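Local coordinates for putative NADH dehydrogenase/NAD(P)H nitroreductase (Bacteroides thetaiotaomicron VPI-5482, PDB 3KWK), which binds flavin mononucleotide and probably acts as an oxidoreductase of the nitroreductase family, at residues A[33-38]-A[81-86]; A[37-42]-A[56-61]; A[66-71]-A[135-140]. All coordinates share one frame; numbering follows the deposited sequence.

In the fold
Interactions 1 and 2 both start from helix 32-43 and share L37 and M38. Their centres are 5 Å apart. The helix packs on one face of the antiparallel sheet, against the neighbouring strands 83-90 and 54-59. These strands are paired through I86 N and V57 O, 2.8 Å apart. Interaction 3 joins helices 62-71 and 128-138 on the opposite face, its centre about 17 Å from interaction 1 and 16 Å from interaction 2. I86 CD1 and M68 SE, 3.9 Å apart, connect it to the sheet. None of the three touches FMN: the cofactor is about 14 Å from the M38 side chain, 11 Å from G42 and 12 Å from the M68 side chain.

Interaction 1 of 3, residues A[33-38]-A[81-86]; sequences EKIDLM and ARNAII
In the helix-on-sheet core of the nitroreductase fold, I35 and M38 of helix 32-43 face N83 and I85 of strand 83-90. The contact is small, with 148 Å² buried over both sides. No hydrogen bond crosses it. The backbones stay well apart, with I35 CA and I85 CA 9.0 Å from each other, so the side chains have to bridge the distance. M38 is a selenomethionine, held in the helix by the bond from its N to K34 O. One turn earlier in the helix, I35 CD1 lies 4.2 Å from N83 ND2, a loose contact and no hydrogen bond. F152 of strand 144-153 touches I35, N83 and I85 alike. I108, A111 and A112 of helix 97-114 pack on M38 as well. K34 ties the same helix to its surroundings, as its NZ bonds to M115 O and Y154 OH. The M38 chain bends at its last torsion (chi3 67°), which swings the methyl CE toward the strand. I85 reaches back with CG1 set beside its own backbone N and CD1 extended beyond it. The two side chains cross at a slant, with only their terminal methyls in touch, M38 CE to I85 CD1 at 4.0 Å.

Interaction 2 of 3, residues A[37-42]-A[56-61]; sequences LMLRAG and FVVVSD
OD1 of N173 of the second subunit accepts two bonds, from S60 N and D61 N, at the end of strand 54-59. Further back along this strand, F56 and V58 meet L39 and G42 of helix 32-43. No hydrogen bond crosses between helix and strand; the side-chain contacts are apolar. The helix and strand segments run nearly antiparallel, at 162°, with their axes 10.8 Å apart. L39 does most of the bridging by straddling two strand residues. Its CD2 rests 3.7 Å from F56 CB, and its CD1 lies 3.8 Å from V58 CG2. The first torsion of F56 puts CG beside the backbone N (chi1 -54°), and the ring runs on from there so that CZ comes 4.0 Å from G42 C. Glycine suits this place, because a CB there would sit only 3.2 Å from F56 CZ. I85 on the next strand and I108 of helix 97-114 also touch F56. Residues F56 to V58 pair in parallel with a strand of the second subunit, so the sheet continues across the interface, as is typical of the dimeric nitroreductase fold.

Interaction 3 of 3, residues A[66-71]-A[135-140]; sequences DSMAAA and RKYTHL
S67 and M68 of helix 62-71 close on the ring of Y137, near the end of helix 128-138. S67 CB sits over one ring face in a CH-pi contact, 4.0 Å from the centroid of the Y137 ring and 28° off its normal. Its nearest ring atoms are CE1 and CZ. M68, a selenomethionine, approaches obliquely with CG 3.9 Å from Y137 CD2. The ring's opposite face has K136 CG above it, offset toward the rim. With an alanine in place of Y137 the face under S67 CB would be gone, and a gap beside M68 CG is likely to open between the helices. The helix backbone points S67 CB at the tyrosine, while the bond from OG to A63 O holds OG beside the backbone N (chi1 -69°). K64 NZ from the same helix bonds to Y137 O. Further out, M68 reaches V59 and I86 of the sheet. The helix of Y137 ends at T138, and H139 leaves it with positive phi (62°). R135 NH1 bonds to I144 O and, weakly, to L140 O. This is a helix-helix contact on one face of the central sheet of the nitroreductase fold.

Interaction 1 of 3, residues A[33-38]-A[81-86]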
loop_
_atom_site.group_PDB
_atom_site.type_symbol
_atom_site.label_atom_id
_atom_site.label_comp_id
_atom_site.label_asym_id
_atom_site.label_seq_id
_atom_site.Cartn_x
_atom_site.Cartn_y
_atom_site.Cartn_z
ATOM N N GLU A 33 10.761 4.057 20.074
ATOM C CA GLU A 33 11.400 4.576 18.852
ATOM C C GLU A 33 10.892 3.774 17.626
ATOM O O GLU A 33 10.636 4.327 16.552
ATOM C CB GLU A 33 12.913 4.407 18.997
ATOM C CG GLU A 33 13.743 4.962 17.853
ATOM C CD GLU A 33 15.260 4.592 17.955
ATOM O OE1 GLU A 33 15.667 3.638 18.684
ATOM O OE2 GLU A 33 16.036 5.260 17.257
ATOM N N LYS A 34 10.696 2.469 17.792
ATOM C CA LYS A 34 10.182 1.632 16.691
ATOM C C LYS A 34 8.741 2.021 16.331
ATOM O O LYS A 34 8.356 2.102 15.148
ATOM C CB LYS A 34 10.324 0.149 17.011
ATOM C CG LYS A 34 11.794 -0.293 17.032
ATOM C CD LYS A 34 11.965 -1.787 17.218
ATOM C CE LYS A 34 13.422 -2.167 17.205
ATOM N NZ LYS A 34 13.619 -3.669 17.078
ATOM N N ILE A 35 7.900 2.204 17.351
ATOM C CA ILE A 35 6.530 2.616 17.104
ATOM C C ILE A 35 6.484 3.961 16.371
ATOM O O ILE A 35 5.720 4.129 15.416
ATOM C CB ILE A 35 5.697 2.672 18.418
ATOM C CG1 ILE A 35 5.656 1.279 19.048
ATOM C CG2 ILE A 35 4.263 3.092 18.120
ATOM C CD1 ILE A 35 5.059 1.192 20.463
ATOM N N ASP A 36 7.319 4.896 16.827
ATOM C CA ASP A 36 7.390 6.224 16.190
ATOM C C ASP A 36 7.770 6.143 14.713
ATOM O O ASP A 36 7.154 6.785 13.871
ATOM C CB ASP A 36 8.352 7.138 16.945
ATOM C CG ASP A 36 7.932 7.443 18.420
ATOM O OD1 ASP A 36 6.741 7.311 18.750
ATOM O OD2 ASP A 36 8.834 7.828 19.263
ATOM N N LEU A 37 8.743 5.280 14.406
ATOM C CA LEU A 37 9.183 5.082 13.029
ATOM C C LEU A 37 8.126 4.397 12.163
ATOM O O LEU A 37 7.992 4.700 10.980
ATOM C CB LEU A 37 10.529 4.343 13.006
ATOM C CG LEU A 37 11.744 5.215 13.338
ATOM C CD1 LEU A 37 12.974 4.338 13.720
ATOM C CD2 LEU A 37 12.085 6.142 12.167
HETATM N N MSE A 38 7.381 3.462 12.738
HETATM C CA MSE A 38 6.252 2.843 11.995
HETATM C C MSE A 38 5.246 3.936 11.597
HETATM O O MSE A 38 4.743 3.932 10.483
HETATM C CB MSE A 38 5.584 1.754 12.848
HETATM C CG MSE A 38 6.432 0.565 12.983
HETATM SE SE MSE A 38 5.725 -0.705 14.359
HETATM C CE MSE A 38 4.272 -1.097 13.369
ATOM N N ALA A 81 -1.115 -9.210 21.806
ATOM C CA ALA A 81 -0.374 -8.043 21.383
ATOM C C ALA A 81 -0.346 -7.021 22.526
ATOM O O ALA A 81 -1.357 -6.828 23.230
ATOM C CB ALA A 81 -1.073 -7.405 20.095
ATOM N N ARG A 82 0.787 -6.361 22.725
ATOM C CA ARG A 82 0.876 -5.230 23.667
ATOM C C ARG A 82 0.298 -3.941 23.077
ATOM O O ARG A 82 -0.063 -3.053 23.808
ATOM C CB ARG A 82 2.341 -4.908 24.016
ATOM C CG ARG A 82 3.084 -5.896 24.805
ATOM C CD ARG A 82 2.661 -5.878 26.260
ATOM N NE ARG A 82 3.404 -6.909 26.925
ATOM C CZ ARG A 82 4.519 -6.694 27.610
ATOM N NH1 ARG A 82 4.984 -5.456 27.736
ATOM N NH2 ARG A 82 5.128 -7.716 28.172
ATOM N N ASN A 83 0.305 -3.830 21.745
ATOM C CA ASN A 83 -0.118 -2.632 21.057
ATOM C C ASN A 83 -0.689 -2.956 19.666
ATOM O O ASN A 83 -0.399 -4.009 19.066
ATOM C CB ASN A 83 1.065 -1.652 20.770
ATOM C CG ASN A 83 1.940 -1.354 21.960
ATOM O OD1 ASN A 83 1.668 -0.424 22.731
ATOM N ND2 ASN A 83 2.995 -2.129 22.113
ATOM N N ALA A 84 -1.471 -2.015 19.146
ATOM C CA ALA A 84 -1.975 -2.085 17.770
ATOM C C ALA A 84 -2.033 -0.677 17.227
ATOM O O ALA A 84 -2.180 0.273 18.015
ATOM C CB ALA A 84 -3.383 -2.718 17.739
ATOM N N ILE A 85 -1.816 -0.529 15.927
ATOM C CA ILE A 85 -2.072 0.745 15.253
ATOM C C ILE A 85 -3.332 0.580 14.431
ATOM O O ILE A 85 -3.428 -0.363 13.621
ATOM C CB ILE A 85 -0.908 1.162 14.339
ATOM C CG1 ILE A 85 0.332 1.446 15.208
ATOM C CG2 ILE A 85 -1.276 2.425 13.503
ATOM C CD1 ILE A 85 1.614 1.657 14.405
ATOM N N ILE A 86 -4.292 1.479 14.651
ATOM C CA ILE A 86 -5.519 1.512 13.886
ATOM C C ILE A 86 -5.365 2.559 12.801
ATOM O O ILE A 86 -5.187 3.738 13.107
ATOM C CB ILE A 86 -6.738 1.774 14.760
ATOM C CG1 ILE A 86 -6.749 0.796 15.941
ATOM C CG2 ILE A 86 -8.028 1.662 13.904
ATOM C CD1 ILE A 86 -8.072 0.785 16.678
#

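Interaction 2 of 3, residues A[37-42]-A[56-61]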
loop_
_atom_site.group_PDB
_atom_site.type_symbol
_atom_site.label_atom_id
_atom_site.label_comp_id
_atom_site.label_asym_id
_atom_site.label_seq_id
_atom_site.Cartn_x
_atom_site.Cartn_y
_atom_site.Cartn_z
ATOM N N LEU A 37 8.743 5.280 14.406
ATOM C CA LEU A 37 9.183 5.082 13.029
ATOM C C LEU A 37 8.126 4.397 12.163
ATOM O O LEU A 37 7.992 4.700 10.980
ATOM C CB LEU A 37 10.529 4.343 13.006
ATOM C CG LEU A 37 11.744 5.215 13.338
ATOM C CD1 LEU A 37 12.974 4.338 13.720
ATOM C CD2 LEU A 37 12.085 6.142 12.167
HETATM N N MSE A 38 7.381 3.462 12.738
HETATM C CA MSE A 38 6.252 2.843 11.995
HETATM C C MSE A 38 5.246 3.936 11.597
HETATM O O MSE A 38 4.743 3.932 10.483
HETATM C CB MSE A 38 5.584 1.754 12.848
HETATM C CG MSE A 38 6.432 0.565 12.983
HETATM SE SE MSE A 38 5.725 -0.705 14.359
HETATM C CE MSE A 38 4.272 -1.097 13.369
ATOM N N LEU A 39 4.886 4.822 12.521
ATOM C CA LEU A 39 3.938 5.915 12.229
ATOM C C LEU A 39 4.495 6.869 11.166
ATOM O O LEU A 39 3.757 7.258 10.237
ATOM C CB LEU A 39 3.590 6.654 13.535
ATOM C CG LEU A 39 2.813 5.799 14.560
ATOM C CD1 LEU A 39 2.850 6.460 15.933
ATOM C CD2 LEU A 39 1.395 5.587 14.146
ATOM N N ARG A 40 5.770 7.232 11.279
ATOM C CA ARG A 40 6.402 8.062 10.271
ATOM C C ARG A 40 6.381 7.385 8.912
ATOM O O ARG A 40 6.172 8.048 7.882
ATOM C CB ARG A 40 7.828 8.382 10.690
ATOM C CG ARG A 40 8.609 9.281 9.775
ATOM C CD ARG A 40 9.955 9.562 10.413
ATOM N NE ARG A 40 9.950 10.816 11.178
ATOM C CZ ARG A 40 9.471 10.955 12.420
ATOM N NH1 ARG A 40 8.971 9.913 13.076
ATOM N NH2 ARG A 40 9.503 12.142 13.019
ATOM N N ALA A 41 6.584 6.061 8.895
ATOM C CA ALA A 41 6.502 5.319 7.673
ATOM C C ALA A 41 5.076 5.406 7.044
ATOM O O ALA A 41 4.904 5.706 5.846
ATOM C CB ALA A 41 6.922 3.816 7.858
ATOM N N GLY A 42 4.068 5.177 7.885
ATOM C CA GLY A 42 2.674 5.302 7.448
ATOM C C GLY A 42 2.375 6.658 6.816
ATOM O O GLY A 42 1.750 6.720 5.747
ATOM N N PHE A 56 -4.050 7.954 12.751
ATOM C CA PHE A 56 -3.618 6.708 13.366
ATOM C C PHE A 56 -3.949 6.702 14.846
ATOM O O PHE A 56 -3.649 7.667 15.563
ATOM C CB PHE A 56 -2.102 6.542 13.210
ATOM C CG PHE A 56 -1.652 6.645 11.774
ATOM C CD1 PHE A 56 -1.718 5.534 10.943
ATOM C CD2 PHE A 56 -1.255 7.858 11.239
ATOM C CE1 PHE A 56 -1.338 5.622 9.610
ATOM C CE2 PHE A 56 -0.901 7.956 9.912
ATOM C CZ PHE A 56 -0.933 6.849 9.103
ATOM N N VAL A 57 -4.562 5.624 15.311
ATOM C CA VAL A 57 -4.820 5.461 16.757
ATOM C C VAL A 57 -3.869 4.361 17.222
ATOM O O VAL A 57 -3.950 3.234 16.781
ATOM C CB VAL A 57 -6.273 5.137 17.096
ATOM C CG1 VAL A 57 -6.532 5.074 18.615
ATOM C CG2 VAL A 57 -7.246 6.131 16.445
ATOM N N VAL A 58 -2.975 4.725 18.132
ATOM C CA VAL A 58 -2.059 3.781 18.750
ATOM C C VAL A 58 -2.723 3.285 20.010
ATOM O O VAL A 58 -2.974 4.075 20.900
ATOM C CB VAL A 58 -0.711 4.453 19.110
ATOM C CG1 VAL A 58 0.195 3.406 19.821
ATOM C CG2 VAL A 58 -0.103 5.090 17.836
ATOM N N VAL A 59 -3.051 1.997 20.067
ATOM C CA VAL A 59 -3.799 1.447 21.188
ATOM C C VAL A 59 -2.843 0.595 22.043
ATOM O O VAL A 59 -2.308 -0.414 21.562
ATOM C CB VAL A 59 -5.008 0.600 20.758
ATOM C CG1 VAL A 59 -5.737 0.019 21.985
ATOM C CG2 VAL A 59 -6.023 1.450 19.907
ATOM N N SER A 60 -2.675 0.993 23.299
ATOM C CA SER A 60 -1.842 0.272 24.262
ATOM C C SER A 60 -2.618 -0.132 25.508
ATOM O O SER A 60 -2.035 -0.732 26.439
ATOM C CB SER A 60 -0.696 1.179 24.683
ATOM O OG SER A 60 -1.223 2.380 25.224
ATOM N N ASP A 61 -3.892 0.267 25.590
ATOM C CA ASP A 61 -4.758 -0.082 26.694
ATOM C C ASP A 61 -5.226 -1.550 26.576
ATOM O O ASP A 61 -5.938 -1.928 25.641
ATOM C CB ASP A 61 -5.966 0.849 26.748
ATOM C CG ASP A 61 -6.868 0.551 27.944
ATOM O OD1 ASP A 61 -7.681 -0.397 27.899
ATOM O OD2 ASP A 61 -6.728 1.252 28.963
#

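Interaction 3 of 3, residues A[66-71]-A[135-140]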
loop_
_atom_site.group_PDB
_atom_site.type_symbol
_atom_site.label_atom_id
_atom_site.label_comp_id
_atom_site.label_asym_id
_atom_site.label_seq_id
_atom_site.Cartn_x
_atom_site.Cartn_y
_atom_site.Cartn_z
ATOM N N ASP A 66 -8.298 -6.094 24.356
ATOM C CA ASP A 66 -9.020 -7.361 24.620
ATOM C C ASP A 66 -10.510 -7.290 24.231
ATOM O O ASP A 66 -11.103 -8.263 23.727
ATOM C CB ASP A 66 -8.880 -7.700 26.106
ATOM C CG ASP A 66 -7.440 -8.130 26.484
ATOM O OD1 ASP A 66 -6.603 -8.363 25.588
ATOM O OD2 ASP A 66 -7.151 -8.183 27.676
ATOM N N SER A 67 -11.115 -6.125 24.430
ATOM C CA SER A 67 -12.514 -5.898 24.081
ATOM C C SER A 67 -12.683 -5.947 22.555
ATOM O O SER A 67 -13.593 -6.593 22.038
ATOM C CB SER A 67 -13.032 -4.580 24.666
ATOM O OG SER A 67 -13.129 -4.683 26.075
HETATM N N MSE A 68 -11.759 -5.309 21.838
HETATM C CA MSE A 68 -11.746 -5.423 20.390
HETATM C C MSE A 68 -11.513 -6.834 19.893
HETATM O O MSE A 68 -12.124 -7.253 18.910
HETATM C CB MSE A 68 -10.756 -4.414 19.757
HETATM C CG MSE A 68 -11.263 -2.973 19.911
HETATM SE SE MSE A 68 -10.103 -1.733 18.903
HETATM C CE MSE A 68 -8.691 -1.863 20.068
ATOM N N ALA A 69 -10.591 -7.544 20.540
ATOM C CA ALA A 69 -10.308 -8.931 20.189
ATOM C C ALA A 69 -11.600 -9.731 20.259
ATOM O O ALA A 69 -11.888 -10.520 19.389
ATOM C CB ALA A 69 -9.274 -9.529 21.139
ATOM N N ALA A 70 -12.370 -9.525 21.313
ATOM C CA ALA A 70 -13.577 -10.348 21.508
ATOM C C ALA A 70 -14.613 -10.084 20.396
ATOM O O ALA A 70 -15.324 -10.987 19.924
ATOM C CB ALA A 70 -14.182 -10.065 22.865
ATOM N N ALA A 71 -14.675 -8.835 19.960
ATOM C CA ALA A 71 -15.706 -8.380 19.053
ATOM C C ALA A 71 -15.316 -8.514 17.569
ATOM O O ALA A 71 -16.182 -8.529 16.703
ATOM C CB ALA A 71 -16.095 -6.914 19.406
ATOM N N ARG A 135 -14.888 2.050 16.164
ATOM C CA ARG A 135 -15.395 3.400 16.477
ATOM C C ARG A 135 -15.772 3.517 17.941
ATOM O O ARG A 135 -15.445 4.495 18.621
ATOM C CB ARG A 135 -16.595 3.719 15.593
ATOM C CG ARG A 135 -17.253 5.064 15.896
ATOM C CD ARG A 135 -18.343 5.412 14.866
ATOM N NE ARG A 135 -17.911 5.116 13.461
ATOM C CZ ARG A 135 -16.980 5.802 12.782
ATOM N NH1 ARG A 135 -16.405 6.871 13.280
ATOM N NH2 ARG A 135 -16.674 5.449 11.556
ATOM N N LYS A 136 -16.405 2.473 18.477
ATOM C CA LYS A 136 -16.893 2.472 19.846
ATOM C C LYS A 136 -15.702 2.584 20.807
ATOM O O LYS A 136 -15.745 3.364 21.745
ATOM C CB LYS A 136 -17.761 1.220 20.110
ATOM C CG LYS A 136 -18.123 0.981 21.575
ATOM C CD LYS A 136 -18.659 -0.428 21.841
ATOM C CE LYS A 136 -19.151 -0.544 23.285
ATOM N NZ LYS A 136 -20.088 -1.663 23.434
ATOM N N TYR A 137 -14.661 1.784 20.609
ATOM C CA TYR A 137 -13.587 1.670 21.580
ATOM C C TYR A 137 -12.558 2.781 21.460
ATOM O O TYR A 137 -11.871 3.120 22.436
ATOM C CB TYR A 137 -12.950 0.264 21.513
ATOM C CG TYR A 137 -13.863 -0.730 22.159
ATOM C CD1 TYR A 137 -14.038 -0.725 23.539
ATOM C CD2 TYR A 137 -14.632 -1.573 21.410
ATOM C CE1 TYR A 137 -14.941 -1.596 24.152
ATOM C CE2 TYR A 137 -15.545 -2.470 22.017
ATOM C CZ TYR A 137 -15.684 -2.453 23.377
ATOM O OH TYR A 137 -16.568 -3.328 24.009
ATOM N N THR A 138 -12.474 3.393 20.294
ATOM C CA THR A 138 -11.501 4.481 20.085
ATOM C C THR A 138 -12.144 5.870 19.918
ATOM O O THR A 138 -11.431 6.841 19.727
ATOM C CB THR A 138 -10.500 4.182 18.957
ATOM O OG1 THR A 138 -11.156 4.057 17.678
ATOM C CG2 THR A 138 -9.724 2.937 19.300
ATOM N N HIS A 139 -13.462 5.955 20.021
ATOM C CA HIS A 139 -14.200 7.214 20.040
ATOM C C HIS A 139 -14.016 8.004 18.737
ATOM O O HIS A 139 -13.818 9.232 18.733
ATOM C CB HIS A 139 -13.830 8.092 21.255
ATOM C CG HIS A 139 -14.105 7.441 22.570
ATOM N ND1 HIS A 139 -15.018 7.945 23.467
ATOM C CD2 HIS A 139 -13.618 6.307 23.114
ATOM C CE1 HIS A 139 -15.062 7.152 24.524
ATOM N NE2 HIS A 139 -14.227 6.145 24.330
ATOM N N LEU A 140 -14.063 7.311 17.621
ATOM C CA LEU A 140 -13.832 7.959 16.336
ATOM C C LEU A 140 -15.013 8.839 15.948
ATOM O O LEU A 140 -16.182 8.409 16.005
ATOM C CB LEU A 140 -13.611 6.938 15.224
ATOM C CG LEU A 140 -12.445 5.961 15.371
ATOM C CD1 LEU A 140 -12.466 5.022 14.157
ATOM C CD2 LEU A 140 -11.118 6.693 15.526
#